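Local coordinates for protein elongation factor G (Thermus thermophilus, PDB 2DY1) that binds GTP with a magnesium ion and, as a member of the elongation factor G family, probably acts as a GTPase in translation elongation, at residues T435-L440 and E446-V451. Residues are numbered along the deposited sequence; the frame is centred on the assembly and turned at random.
Sequences TAKERL and EVEFSV
Lys437 reaches from helix 430-442 across the start of edge strand 447-450. Its CG lies anti to the backbone N (chi1 176°) and the rest of the chain is extended, which carries Lys437 CE to 3.2 Å from Val447 O. The salt bridge beyond is long, 3.6 Å from Lys437 NZ to Glu448 OE1; a bend at chi2 (-51°) brings the Glu448 carboxylate nearer, though its first bond points away from the helix. One water accepts from Lys437 NZ and donates to Glu448 OE1, reinforcing the pair; a second accepts from both Lys437 NZ and Phe449 N. A third ties Lys437 O to Val447 N. Lys437 CB sits 3.6 Å from Phe449 CZ, and Lys437 CD lies over one face of that ring. On the inner side Leu440 crosses Val447 at about a right angle, Leu440 CD1 lying 3.8 Å from Val447 CG2, with Leu398, Ala401 and Leu405 of helix 392-408 adding to the apolar layer. With an alanine at Lys437, Glu448 would probably lose this ion pair and its water bridge, and the ring face its methylenes beyond CB. In this ferredoxin-like domain III, helix and final strand (157° apart) thus share no direct hydrogen bond here: apolar contact holds the lysine stem, long-range charge and water its ammonium.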
loop_
_atom_site.group_PDB
_atom_site.type_symbol
_atom_site.label_atom_id
_atom_site.label_comp_id
_atom_site.label_asym_id
_atom_site.label_seq_id
_atom_site.Cartn_x
_atom_site.Cartn_y
_atom_site.Cartn_z
ATOM N N THR A 435 9.427 6.801 -7.565
ATOM C CA THR A 435 10.493 6.189 -6.777
ATOM C C THR A 435 10.907 4.840 -7.344
ATOM O O THR A 435 12.051 4.434 -7.165
ATOM C CB THR A 435 10.123 6.033 -5.261
ATOM O OG1 THR A 435 9.009 5.143 -5.085
ATOM C CG2 THR A 435 9.819 7.410 -4.664
ATOM N N ALA A 436 9.998 4.161 -8.038
ATOM C CA ALA A 436 10.346 2.859 -8.642
ATOM C C ALA A 436 11.259 3.103 -9.852
ATOM O O ALA A 436 12.217 2.367 -10.077
ATOM C CB ALA A 436 9.081 2.113 -9.085
ATOM N N LYS A 437 10.937 4.121 -10.639
ATOM C CA LYS A 437 11.764 4.448 -11.800
ATOM C C LYS A 437 13.171 4.789 -11.324
ATOM O O LYS A 437 14.170 4.374 -11.920
ATOM C CB LYS A 437 11.156 5.641 -12.544
ATOM C CG LYS A 437 11.994 6.120 -13.718
ATOM C CD LYS A 437 11.264 7.214 -14.493
ATOM C CE LYS A 437 12.146 7.666 -15.668
ATOM N NZ LYS A 437 11.589 8.898 -16.296
ATOM N N GLU A 438 13.242 5.579 -10.259
ATOM C CA GLU A 438 14.520 5.969 -9.679
ATOM C C GLU A 438 15.270 4.770 -9.139
ATOM O O GLU A 438 16.487 4.699 -9.266
ATOM C CB GLU A 438 14.295 6.990 -8.549
ATOM C CG GLU A 438 13.768 8.316 -9.086
ATOM C CD GLU A 438 13.172 9.213 -8.006
ATOM O OE1 GLU A 438 13.558 9.094 -6.825
ATOM O OE2 GLU A 438 12.327 10.068 -8.356
ATOM N N ARG A 439 14.548 3.831 -8.520
ATOM C CA ARG A 439 15.223 2.678 -7.968
ATOM C C ARG A 439 15.836 1.814 -9.073
ATOM O O ARG A 439 16.946 1.306 -8.893
ATOM C CB ARG A 439 14.257 1.867 -7.076
ATOM C CG ARG A 439 14.983 0.834 -6.228
ATOM C CD ARG A 439 16.001 1.492 -5.321
ATOM N NE ARG A 439 16.383 0.625 -4.199
ATOM C CZ ARG A 439 17.377 0.910 -3.369
ATOM N NH1 ARG A 439 18.095 2.028 -3.540
ATOM N NH2 ARG A 439 17.649 0.104 -2.343
ATOM N N LEU A 440 15.127 1.656 -10.193
ATOM C CA LEU A 440 15.647 0.892 -11.326
ATOM C C LEU A 440 16.937 1.593 -11.794
ATOM O O LEU A 440 17.924 0.936 -12.145
ATOM C CB LEU A 440 14.594 0.838 -12.440
ATOM C CG LEU A 440 13.406 -0.065 -12.067
ATOM C CD1 LEU A 440 12.255 0.071 -13.052
ATOM C CD2 LEU A 440 13.904 -1.524 -12.043
ATOM N N GLU A 446 17.919 2.322 -17.109
ATOM C CA GLU A 446 17.079 3.467 -17.438
ATOM C C GLU A 446 15.790 2.967 -18.080
ATOM O O GLU A 446 15.817 2.290 -19.114
ATOM C CB GLU A 446 17.785 4.408 -18.430
ATOM C CG GLU A 446 18.959 5.169 -17.846
ATOM C CD GLU A 446 19.667 5.991 -18.908
ATOM O OE1 GLU A 446 20.533 5.434 -19.612
ATOM O OE2 GLU A 446 19.323 7.177 -19.036
ATOM N N VAL A 447 14.650 3.291 -17.473
ATOM C CA VAL A 447 13.368 2.881 -18.034
ATOM C C VAL A 447 12.489 4.104 -18.190
ATOM O O VAL A 447 12.694 5.115 -17.518
ATOM C CB VAL A 447 12.630 1.866 -17.124
ATOM C CG1 VAL A 447 13.559 0.714 -16.782
ATOM C CG2 VAL A 447 12.118 2.560 -15.870
ATOM N N GLU A 448 11.532 4.029 -19.105
ATOM C CA GLU A 448 10.615 5.143 -19.306
ATOM C C GLU A 448 9.201 4.618 -19.150
ATOM O O GLU A 448 8.929 3.473 -19.505
ATOM C CB GLU A 448 10.754 5.716 -20.723
ATOM C CG GLU A 448 12.197 5.925 -21.189
ATOM C CD GLU A 448 13.003 6.696 -20.184
ATOM O OE1 GLU A 448 12.449 7.640 -19.582
ATOM O OE2 GLU A 448 14.190 6.360 -19.994
ATOM N N PHE A 449 8.312 5.465 -18.636
ATOM C CA PHE A 449 6.900 5.123 -18.478
ATOM C C PHE A 449 6.068 5.818 -19.554
ATOM O O PHE A 449 6.372 6.946 -19.952
ATOM C CB PHE A 449 6.354 5.623 -17.133
ATOM C CG PHE A 449 7.039 5.054 -15.927
ATOM C CD1 PHE A 449 7.679 3.830 -15.970
ATOM C CD2 PHE A 449 6.952 5.726 -14.706
ATOM C CE1 PHE A 449 8.218 3.271 -14.816
ATOM C CE2 PHE A 449 7.488 5.170 -13.547
ATOM C CZ PHE A 449 8.117 3.945 -13.601
ATOM N N SER A 450 5.017 5.150 -20.022
ATOM C CA SER A 450 4.085 5.769 -20.958
ATOM C C SER A 450 2.661 5.445 -20.492
ATOM O O SER A 450 2.451 4.571 -19.645
ATOM C CB SER A 450 4.300 5.257 -22.385
ATOM O OG SER A 450 3.965 3.890 -22.503
ATOM N N VAL A 451 1.676 6.169 -21.013
ATOM C CA VAL A 451 0.298 5.896 -20.658
ATOM C C VAL A 451 -0.042 4.584 -21.364
ATOM O O VAL A 451 0.220 4.430 -22.562
ATOM C CB VAL A 451 -0.648 6.996 -21.182
ATOM C CG1 VAL A 451 -2.089 6.642 -20.855
ATOM C CG2 VAL A 451 -0.276 8.348 -20.563
HETATM O O HOH W 1 15.145 4.049 -14.497
HETATM O O HOH W 2 9.232 8.001 -17.615
HETATM O O HOH W 3 13.817 9.639 -17.783
#